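PDB 7D8M: Dye-decolorizing peroxidase, which binds heme b and probably acts as a peroxidase, using hydrogen peroxide to oxidise dyes and other substrates. Local coordinates for residues L153-R158 / G359-E364; E166-L171 / Q426-N431; T316-L321 / G325-T330. All blocks are in the same frame, centred on the assembly; numbering follows the deposited sequence.

Contact 1 of 3, residues L153-R158 / G359-E364; sequences LDSAAR and GLAFVE. With HEM (protoporphyrin IX containing Fe), chain B.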
# COMPACT_ATOMS: atom_id res chain seq x y z
N LEU A 153 -11.25 1.01 -12.43
CA LEU A 153 -11.58 1.31 -11.04
C LEU A 153 -11.30 2.77 -10.73
O LEU A 153 -10.17 3.25 -10.91
CB LEU A 153 -10.80 0.40 -10.09
CG LEU A 153 -10.97 0.77 -8.62
CD1 LEU A 153 -12.40 0.52 -8.20
CD2 LEU A 153 -10.01 -0.02 -7.73
N ASP A 154 -12.33 3.49 -10.27
CA ASP A 154 -12.16 4.86 -9.79
C ASP A 154 -11.98 4.85 -8.27
O ASP A 154 -12.76 4.23 -7.55
CB ASP A 154 -13.36 5.73 -10.16
CG ASP A 154 -13.48 5.95 -11.65
OD1 ASP A 154 -12.44 6.24 -12.28
OD2 ASP A 154 -14.58 5.80 -12.20
N SER A 155 -10.97 5.56 -7.80
CA SER A 155 -10.76 5.77 -6.38
C SER A 155 -10.75 7.27 -6.14
O SER A 155 -10.51 8.06 -7.07
CB SER A 155 -9.45 5.14 -5.91
OG SER A 155 -8.34 5.76 -6.54
N ALA A 156 -11.08 7.67 -4.92
CA ALA A 156 -11.17 9.09 -4.59
C ALA A 156 -10.86 9.30 -3.11
O ALA A 156 -11.23 8.47 -2.27
CB ALA A 156 -12.56 9.64 -4.91
N ALA A 157 -10.17 10.40 -2.81
CA ALA A 157 -9.98 10.77 -1.42
C ALA A 157 -11.33 11.05 -0.77
O ALA A 157 -12.26 11.54 -1.41
CB ALA A 157 -9.07 12.00 -1.30
N ARG A 158 -11.43 10.72 0.52
CA ARG A 158 -12.68 10.93 1.24
C ARG A 158 -12.92 12.42 1.42
O ARG A 158 -11.99 13.23 1.33
CB ARG A 158 -12.63 10.18 2.57
CG ARG A 158 -12.62 8.66 2.36
CD ARG A 158 -12.82 7.88 3.65
NE ARG A 158 -13.97 8.37 4.40
CZ ARG A 158 -14.03 8.44 5.73
NH1 ARG A 158 -13.00 8.05 6.47
NH2 ARG A 158 -15.13 8.89 6.32
N GLY A 359 -13.59 0.72 -0.16
CA GLY A 359 -12.38 0.16 0.41
C GLY A 359 -11.14 0.96 0.08
O GLY A 359 -11.16 2.19 0.04
N LEU A 360 -10.04 0.25 -0.15
CA LEU A 360 -8.76 0.87 -0.43
C LEU A 360 -8.24 0.29 -1.73
O LEU A 360 -8.11 -0.93 -1.85
CB LEU A 360 -7.77 0.64 0.71
CG LEU A 360 -6.36 1.22 0.57
CD1 LEU A 360 -6.42 2.74 0.43
CD2 LEU A 360 -5.50 0.82 1.75
N ALA A 361 -7.98 1.16 -2.70
CA ALA A 361 -7.21 0.76 -3.88
C ALA A 361 -5.75 0.83 -3.46
O ALA A 361 -5.09 1.86 -3.57
CB ALA A 361 -7.52 1.67 -5.07
N PHE A 362 -5.23 -0.30 -2.96
CA PHE A 362 -3.94 -0.35 -2.30
C PHE A 362 -2.81 -0.47 -3.32
O PHE A 362 -2.85 -1.33 -4.21
CB PHE A 362 -3.92 -1.54 -1.33
CG PHE A 362 -2.62 -1.77 -0.64
CD1 PHE A 362 -2.38 -1.22 0.62
CD2 PHE A 362 -1.68 -2.61 -1.19
CE1 PHE A 362 -1.18 -1.46 1.28
CE2 PHE A 362 -0.48 -2.86 -0.52
CZ PHE A 362 -0.23 -2.27 0.71
N VAL A 363 -1.79 0.38 -3.17
CA VAL A 363 -0.61 0.37 -4.03
C VAL A 363 0.62 0.44 -3.14
O VAL A 363 0.71 1.32 -2.27
CB VAL A 363 -0.60 1.56 -5.01
CG1 VAL A 363 0.73 1.59 -5.74
CG2 VAL A 363 -1.79 1.50 -5.97
N GLU A 364 1.58 -0.46 -3.36
CA GLU A 364 2.82 -0.46 -2.60
C GLU A 364 3.99 -0.71 -3.53
O GLU A 364 3.95 -1.65 -4.34
CB GLU A 364 2.79 -1.51 -1.48
CG GLU A 364 3.91 -1.34 -0.47
CD GLU A 364 3.70 -2.14 0.81
OE1 GLU A 364 3.05 -3.20 0.76
OE2 GLU A 364 4.18 -1.70 1.88
CHA HEM B . 0.08 1.96 7.98
CHB HEM B . -4.66 1.24 7.24
CHC HEM B . -3.59 -2.40 4.19
CHD HEM B . 1.11 -1.99 5.33
C1A HEM B . -1.29 2.10 8.04
C2A HEM B . -2.02 3.14 8.75
C3A HEM B . -3.33 2.94 8.53
C4A HEM B . -3.47 1.78 7.67
CMA HEM B . -4.52 3.76 9.06
CAA HEM B . -1.36 4.26 9.59
CBA HEM B . -1.05 5.47 8.72
CGA HEM B . 0.41 5.52 8.33
O1A HEM B . 1.27 5.15 9.16
O2A HEM B . 0.73 5.97 7.19
C1B HEM B . -4.77 0.22 6.32
C2B HEM B . -6.01 -0.23 5.72
C3B HEM B . -5.71 -1.25 4.89
C4B HEM B . -4.28 -1.45 4.92
CMB HEM B . -7.40 0.38 6.07
CAB HEM B . -6.64 -2.08 3.97
CBB HEM B . -7.86 -1.68 3.60
C1C HEM B . -2.23 -2.66 4.28
C2C HEM B . -1.52 -3.77 3.66
C3C HEM B . -0.21 -3.65 3.97
C4C HEM B . -0.07 -2.48 4.82
CMC HEM B . -2.21 -4.83 2.77
CAC HEM B . 0.99 -4.55 3.59
CBC HEM B . 0.85 -5.85 3.26
C1D HEM B . 1.25 -0.81 6.05
C2D HEM B . 2.49 -0.13 6.37
C3D HEM B . 2.20 0.95 7.10
C4D HEM B . 0.76 1.00 7.27
CMD HEM B . 3.91 -0.56 5.96
CAD HEM B . 3.22 1.95 7.67
CBD HEM B . 3.68 1.46 9.04
CGD HEM B . 4.76 2.33 9.63
O1D HEM B . 4.72 2.59 10.86
O2D HEM B . 5.67 2.79 8.87
NA HEM B . -2.21 1.29 7.40
NB HEM B . -3.73 -0.55 5.81
NC HEM B . -1.32 -1.91 4.98
ND HEM B . 0.21 -0.09 6.60
FE HEM B . -1.79 -0.43 6.31
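A361 sets its methyl against two side chains of strand 147-156: CB lies 4.0 Å from CD2 of L153 and 4.1 Å from CB of S155. The contact is small, buried and apolar. L153 holds CG anti to the backbone N (chi1 173°), which carries the CD2 branch across toward the methyl, whereas S155 offers its CB and binds through OG to the carbonyl O of E25. F27, on strand 24-32, also packs on A361 and S155, and F221 supports L153.

The neighbours of A361 along strand 359-366 serve the heme. F362 reaches pyrrole C with the CE1-CZ side of its ring, CE1 standing 3.3 Å from C2C of the heme and CZ 3.5 Å from C3C, and the heme methyl CMC sits over one ring face, displaced toward the rim. L360 lies by the vinyl of pyrrole B, with CB 3.7 Å from CBB and CD2 3.8 Å from C3B. Beyond F362, an extended chain brings OE1 of E364 to 3.8 Å from CAC of the other vinyl. L360 also lines, with D172 and R335, the pocket that holds an oxygen molecule. One strand therefore presents A361 to the N-terminal sheet and L360, F362 and E364 to the cofactor, joining the two antiparallel four-stranded sheets of the DyP-type peroxidase fold beside its heme pocket.

Contact 2 of 3, residues E166-L171 / Q426-N431; sequences EHFGYL and QVIISN. With HEM (protoporphyrin IX containing Fe), chain B.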
# COMPACT_ATOMS: atom_id res chain seq x y z
N GLU A 166 -8.50 6.80 5.59
CA GLU A 166 -9.11 5.66 4.92
C GLU A 166 -10.51 5.44 5.50
O GLU A 166 -10.92 6.09 6.46
CB GLU A 166 -8.21 4.43 5.01
CG GLU A 166 -7.79 4.03 6.42
CD GLU A 166 -8.95 3.50 7.21
OE1 GLU A 166 -9.14 3.96 8.35
OE2 GLU A 166 -9.70 2.65 6.67
N HIS A 167 -11.26 4.50 4.92
CA HIS A 167 -12.70 4.42 5.17
C HIS A 167 -13.06 4.01 6.60
O HIS A 167 -14.18 4.29 7.04
CB HIS A 167 -13.35 3.46 4.19
CG HIS A 167 -13.83 4.12 2.94
ND1 HIS A 167 -14.80 5.10 2.94
CD2 HIS A 167 -13.46 3.95 1.65
CE1 HIS A 167 -15.02 5.50 1.70
NE2 HIS A 167 -14.22 4.82 0.90
N PHE A 168 -12.17 3.35 7.32
CA PHE A 168 -12.45 3.12 8.73
C PHE A 168 -12.35 4.40 9.54
O PHE A 168 -12.77 4.42 10.71
CB PHE A 168 -11.51 2.06 9.31
CG PHE A 168 -11.78 0.67 8.83
CD1 PHE A 168 -13.07 0.16 8.81
CD2 PHE A 168 -10.74 -0.15 8.42
CE1 PHE A 168 -13.31 -1.14 8.38
CE2 PHE A 168 -10.98 -1.45 7.98
CZ PHE A 168 -12.27 -1.94 7.96
N GLY A 169 -11.76 5.46 8.98
CA GLY A 169 -11.69 6.76 9.62
C GLY A 169 -10.32 7.18 10.08
O GLY A 169 -10.18 8.27 10.66
N TYR A 170 -9.29 6.38 9.85
CA TYR A 170 -7.96 6.65 10.37
C TYR A 170 -7.16 7.43 9.35
O TYR A 170 -7.16 7.09 8.16
CB TYR A 170 -7.24 5.35 10.74
CG TYR A 170 -7.89 4.70 11.94
CD1 TYR A 170 -9.08 4.00 11.81
CD2 TYR A 170 -7.34 4.84 13.21
CE1 TYR A 170 -9.70 3.42 12.91
CE2 TYR A 170 -7.96 4.27 14.32
CZ TYR A 170 -9.13 3.57 14.16
OH TYR A 170 -9.76 3.00 15.24
N LEU A 171 -6.49 8.49 9.80
CA LEU A 171 -5.59 9.22 8.93
C LEU A 171 -4.53 8.27 8.37
O LEU A 171 -3.92 7.48 9.11
CB LEU A 171 -4.92 10.37 9.68
CG LEU A 171 -4.03 11.27 8.81
CD1 LEU A 171 -4.84 11.94 7.71
CD2 LEU A 171 -3.30 12.29 9.68
N GLN A 426 -13.55 -10.68 9.94
CA GLN A 426 -12.85 -10.17 8.77
C GLN A 426 -13.52 -8.87 8.35
O GLN A 426 -14.69 -8.86 7.96
CB GLN A 426 -12.88 -11.22 7.67
CG GLN A 426 -12.21 -10.80 6.37
CD GLN A 426 -11.92 -12.00 5.50
OE1 GLN A 426 -12.84 -12.70 5.06
NE2 GLN A 426 -10.63 -12.26 5.25
N VAL A 427 -12.80 -7.75 8.46
CA VAL A 427 -13.33 -6.45 8.06
C VAL A 427 -12.70 -5.94 6.78
O VAL A 427 -13.16 -4.91 6.23
CB VAL A 427 -13.16 -5.40 9.18
CG1 VAL A 427 -14.01 -5.79 10.39
CG2 VAL A 427 -11.70 -5.29 9.56
N ILE A 428 -11.67 -6.61 6.28
CA ILE A 428 -11.02 -6.30 5.01
C ILE A 428 -11.04 -7.57 4.19
O ILE A 428 -10.58 -8.62 4.65
CB ILE A 428 -9.59 -5.80 5.23
CG1 ILE A 428 -9.62 -4.42 5.90
CG2 ILE A 428 -8.83 -5.74 3.90
CD1 ILE A 428 -8.27 -3.96 6.34
N ILE A 429 -11.59 -7.49 2.99
CA ILE A 429 -11.74 -8.65 2.11
C ILE A 429 -10.97 -8.35 0.84
O ILE A 429 -11.23 -7.33 0.19
CB ILE A 429 -13.22 -8.95 1.83
CG1 ILE A 429 -13.89 -9.42 3.13
CG2 ILE A 429 -13.34 -10.03 0.78
CD1 ILE A 429 -15.37 -9.52 3.03
N SER A 430 -10.02 -9.21 0.51
CA SER A 430 -9.24 -9.04 -0.71
C SER A 430 -10.09 -9.37 -1.92
O SER A 430 -10.61 -10.49 -2.03
CB SER A 430 -8.00 -9.92 -0.68
OG SER A 430 -7.30 -9.82 -1.92
N ASN A 431 -10.25 -8.41 -2.83
CA ASN A 431 -10.82 -8.66 -4.14
C ASN A 431 -9.73 -8.90 -5.18
O ASN A 431 -10.01 -8.82 -6.39
CB ASN A 431 -11.72 -7.51 -4.58
CG ASN A 431 -12.94 -7.32 -3.67
OD1 ASN A 431 -13.40 -6.20 -3.47
ND2 ASN A 431 -13.46 -8.41 -3.13
CHA HEM B . 0.08 1.96 7.98
CHB HEM B . -4.66 1.24 7.24
CHC HEM B . -3.59 -2.40 4.19
CHD HEM B . 1.11 -1.99 5.33
C1A HEM B . -1.29 2.10 8.04
C2A HEM B . -2.02 3.14 8.75
C3A HEM B . -3.33 2.94 8.53
C4A HEM B . -3.47 1.78 7.67
CMA HEM B . -4.52 3.76 9.06
CAA HEM B . -1.36 4.26 9.59
CBA HEM B . -1.05 5.47 8.72
CGA HEM B . 0.41 5.52 8.33
O1A HEM B . 1.27 5.15 9.16
O2A HEM B . 0.73 5.97 7.19
C1B HEM B . -4.77 0.22 6.32
C2B HEM B . -6.01 -0.23 5.72
C3B HEM B . -5.71 -1.25 4.89
C4B HEM B . -4.28 -1.45 4.92
CMB HEM B . -7.40 0.38 6.07
CAB HEM B . -6.64 -2.08 3.97
CBB HEM B . -7.86 -1.68 3.60
C1C HEM B . -2.23 -2.66 4.28
C2C HEM B . -1.52 -3.77 3.66
C3C HEM B . -0.21 -3.65 3.97
C4C HEM B . -0.07 -2.48 4.82
CMC HEM B . -2.21 -4.83 2.77
CAC HEM B . 0.99 -4.55 3.59
CBC HEM B . 0.85 -5.85 3.26
C1D HEM B . 1.25 -0.81 6.05
C2D HEM B . 2.49 -0.13 6.37
C3D HEM B . 2.20 0.95 7.10
C4D HEM B . 0.76 1.00 7.27
CMD HEM B . 3.91 -0.56 5.96
CAD HEM B . 3.22 1.95 7.67
CBD HEM B . 3.68 1.46 9.04
CGD HEM B . 4.76 2.33 9.63
O1D HEM B . 4.72 2.59 10.86
O2D HEM B . 5.67 2.79 8.87
NA HEM B . -2.21 1.29 7.40
NB HEM B . -3.73 -0.55 5.81
NC HEM B . -1.32 -1.91 4.98
ND HEM B . 0.21 -0.09 6.60
FE HEM B . -1.79 -0.43 6.31
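F168 carries the whole contact on the side of 166-171, meeting V427 and I428 with the far end of its ring. CZ touches the CG2 branch of V427 at 3.8 Å and lies 3.6 Å from the backbone O of the same residue. CE2 meets CG1 of I428 at 3.9 Å. Both V427 O and I428 CG1 come in at the ring edge, close to its plane, so the phenyl group points its rim at the start of strand 428-438. With chi1 at -65°, V427 has CG1 anti to the carbonyl carbon and CG2 between the backbone N and the carbonyl carbon, and CG2 is the branch that meets the ring. F231 of helix 228-237 packs on V427 and also meets the F168 ring, with planes about 40° apart.

I428 reaches past the phenylalanine to the cofactor, its CD1 lying 3.4 Å from the vinyl carbon CAB of the heme. The F168 end is fixed by a type I turn from E166 to G169, around which the E166 carboxylate folds back. OE2 takes the N-H of F168 at 2.6 Å from above the carboxylate plane, while OE1 takes the N-H of Y170 at 2.9 Å on its anti side, somewhat out of that plane. Q226 gives OE2 a second partner, and the same OE2 sits 3.3 Å from the heme methyl CMB. Y170 adds its CB against the methyl CMA and stacks its ring on F261. Turn and strand line the rim of pyrrole B, the carboxylate of E166 at its methyl and the apolar I428 at its vinyl, as part of the DyP heme pocket.

Contact 3 of 3, residues T316-L321 / G325-T330; sequences TNPRDL and GLFGDT. With HEM (protoporphyrin IX containing Fe), chain B.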
# COMPACT_ATOMS: atom_id res chain seq x y z
N THR A 316 3.65 -4.38 10.51
CA THR A 316 4.15 -4.13 9.16
C THR A 316 5.42 -3.29 9.13
O THR A 316 6.11 -3.26 8.11
CB THR A 316 3.11 -3.43 8.30
OG1 THR A 316 2.76 -2.18 8.91
CG2 THR A 316 1.88 -4.30 8.15
N ASN A 317 5.74 -2.59 10.22
CA ASN A 317 7.01 -1.90 10.38
C ASN A 317 7.43 -2.09 11.82
O ASN A 317 7.17 -1.23 12.68
CB ASN A 317 6.91 -0.42 10.01
CG ASN A 317 8.23 0.34 10.21
OD1 ASN A 317 9.25 -0.26 10.58
ND2 ASN A 317 8.21 1.65 9.97
N PRO A 318 8.07 -3.21 12.14
CA PRO A 318 8.55 -3.47 13.51
C PRO A 318 9.80 -2.65 13.80
O PRO A 318 10.94 -3.13 13.80
CB PRO A 318 8.82 -4.98 13.49
CG PRO A 318 9.12 -5.30 12.07
CD PRO A 318 8.37 -4.32 11.22
N ARG A 319 9.57 -1.35 14.06
CA ARG A 319 10.68 -0.42 14.26
C ARG A 319 11.61 -0.87 15.37
O ARG A 319 12.82 -0.63 15.31
CB ARG A 319 10.13 0.98 14.57
CG ARG A 319 9.15 1.53 13.55
CD ARG A 319 8.48 2.79 14.05
NE ARG A 319 7.48 3.26 13.09
CZ ARG A 319 7.15 4.54 12.91
NH1 ARG A 319 7.72 5.49 13.65
NH2 ARG A 319 6.23 4.86 12.00
N ASP A 320 11.07 -1.52 16.41
CA ASP A 320 11.90 -1.87 17.55
C ASP A 320 12.84 -3.03 17.23
O ASP A 320 14.00 -3.03 17.65
CB ASP A 320 11.02 -2.20 18.77
CG ASP A 320 10.04 -3.33 18.50
OD1 ASP A 320 9.63 -3.53 17.33
OD2 ASP A 320 9.68 -4.02 19.48
N LEU A 321 12.36 -4.01 16.46
CA LEU A 321 13.23 -5.11 16.05
C LEU A 321 14.38 -4.60 15.19
O LEU A 321 15.54 -4.96 15.40
CB LEU A 321 12.43 -6.17 15.30
CG LEU A 321 11.22 -6.84 15.95
CD1 LEU A 321 10.97 -8.16 15.25
CD2 LEU A 321 11.38 -7.05 17.47
N GLY A 325 18.78 -3.79 15.72
CA GLY A 325 19.75 -4.36 14.80
C GLY A 325 19.52 -5.80 14.43
O GLY A 325 20.42 -6.42 13.86
N LEU A 326 18.35 -6.36 14.73
CA LEU A 326 18.09 -7.74 14.34
C LEU A 326 17.99 -7.90 12.82
O LEU A 326 18.20 -9.00 12.31
CB LEU A 326 16.83 -8.25 15.02
CG LEU A 326 16.87 -8.19 16.56
CD1 LEU A 326 15.49 -8.45 17.13
CD2 LEU A 326 17.88 -9.19 17.12
N PHE A 327 17.65 -6.83 12.11
CA PHE A 327 17.71 -6.80 10.66
C PHE A 327 17.73 -5.33 10.26
O PHE A 327 17.60 -4.44 11.10
CB PHE A 327 16.54 -7.57 10.02
CG PHE A 327 15.18 -7.22 10.59
CD1 PHE A 327 14.45 -6.15 10.07
CD2 PHE A 327 14.63 -7.95 11.63
CE1 PHE A 327 13.20 -5.83 10.58
CE2 PHE A 327 13.38 -7.64 12.14
CZ PHE A 327 12.66 -6.57 11.61
N GLY A 328 17.91 -5.08 8.97
CA GLY A 328 18.09 -3.74 8.43
C GLY A 328 16.82 -3.15 7.84
O GLY A 328 15.71 -3.40 8.31
N ASP A 329 17.00 -2.34 6.79
CA ASP A 329 15.91 -1.60 6.16
C ASP A 329 15.29 -2.36 4.98
O ASP A 329 14.53 -1.77 4.21
CB ASP A 329 16.39 -0.23 5.70
CG ASP A 329 17.44 -0.31 4.60
OD1 ASP A 329 17.81 -1.43 4.19
OD2 ASP A 329 17.91 0.76 4.14
N THR A 330 15.59 -3.66 4.86
CA THR A 330 15.20 -4.51 3.74
C THR A 330 13.70 -4.50 3.46
O THR A 330 13.28 -4.70 2.30
CB THR A 330 15.65 -5.93 4.06
OG1 THR A 330 17.01 -5.89 4.51
CG2 THR A 330 15.51 -6.85 2.86
CHA HEM B . 0.08 1.96 7.98
CHB HEM B . -4.66 1.24 7.24
CHC HEM B . -3.59 -2.40 4.19
CHD HEM B . 1.11 -1.99 5.33
C1A HEM B . -1.29 2.10 8.04
C2A HEM B . -2.02 3.14 8.75
C3A HEM B . -3.33 2.94 8.53
C4A HEM B . -3.47 1.78 7.67
CMA HEM B . -4.52 3.76 9.06
CAA HEM B . -1.36 4.26 9.59
CBA HEM B . -1.05 5.47 8.72
CGA HEM B . 0.41 5.52 8.33
O1A HEM B . 1.27 5.15 9.16
O2A HEM B . 0.73 5.97 7.19
C1B HEM B . -4.77 0.22 6.32
C2B HEM B . -6.01 -0.23 5.72
C3B HEM B . -5.71 -1.25 4.89
C4B HEM B . -4.28 -1.45 4.92
CMB HEM B . -7.40 0.38 6.07
CAB HEM B . -6.64 -2.08 3.97
CBB HEM B . -7.86 -1.68 3.60
C1C HEM B . -2.23 -2.66 4.28
C2C HEM B . -1.52 -3.77 3.66
C3C HEM B . -0.21 -3.65 3.97
C4C HEM B . -0.07 -2.48 4.82
CMC HEM B . -2.21 -4.83 2.77
CAC HEM B . 0.99 -4.55 3.59
CBC HEM B . 0.85 -5.85 3.26
C1D HEM B . 1.25 -0.81 6.05
C2D HEM B . 2.49 -0.13 6.37
C3D HEM B . 2.20 0.95 7.10
C4D HEM B . 0.76 1.00 7.27
CMD HEM B . 3.91 -0.56 5.96
CAD HEM B . 3.22 1.95 7.67
CBD HEM B . 3.68 1.46 9.04
CGD HEM B . 4.76 2.33 9.63
O1D HEM B . 4.72 2.59 10.86
O2D HEM B . 5.67 2.79 8.87
NA HEM B . -2.21 1.29 7.40
NB HEM B . -3.73 -0.55 5.81
NC HEM B . -1.32 -1.91 4.98
ND HEM B . 0.21 -0.09 6.60
FE HEM B . -1.79 -0.43 6.31
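A Schellman motif closes helix 319-323, and the chain leaving it folds back over the residues that enter the helix. Its outer (6→1) bond runs from the N-H of L326 to the carbonyl O of L321 at 3.2 Å, with an N-H...O angle of 152°. G325 supplies the positive phi that lets the backbone turn. L326 lays CD1 against CB of L321 at 4.2 Å, the apolar contact that accompanies this cap. F327 follows and comes back alongside the helix: its CE2 lies 3.6 Å from CB of L321, and its CZ touches CG of P318 at 3.8 Å. The proline CG sits at the edge of the phenyl ring, in its plane, and the two side chains cross at about a right angle. F331 meets the F327 ring nearly perpendicularly.

On the other side of P318, which occupies the N-cap position, N317 and R319 grip one heme propionate. ND2 of N317 donates to O2D at 3.0 Å, almost straight at 172°; CG anti to the backbone N (chi1 178°) aims the amide at that oxygen. NH2 of R319 donates to O1D at 3.0 Å, the carboxylate approaching the edge of the guanidinium in its plane. F291 meets the guanidinium in a cation-pi contact and takes NH1 on its carbonyl O, and N289 OD1 takes NH2. T316 bonds through OG1 to the carbonyl of H312, the axial iron ligand. The short helix thus begins at the propionate of the heme b site and ends in the Schellman motif, with F327 packed back on P318 and L321.

From the N terminus, the chain first passes strand 147-156, where contact 1 begins, and soon afterwards the 166-171 turn of contact 2. NH1 of R158 probably bonds to the backbone O of E166, so these two contacts adjoin. Residues 316-330 follow, and contact 3 closes a short local loop nested inside both larger ones. Residues 359-364 then complete contact 1, and 426-431 complete contact 2, so the two long loops cross. Contact 1 links the sheets, contact 2 ties the connecting loop to edge strand 428-438, and contact 3 lies about 25 Å or more away, centre to centre. The heme touches all three.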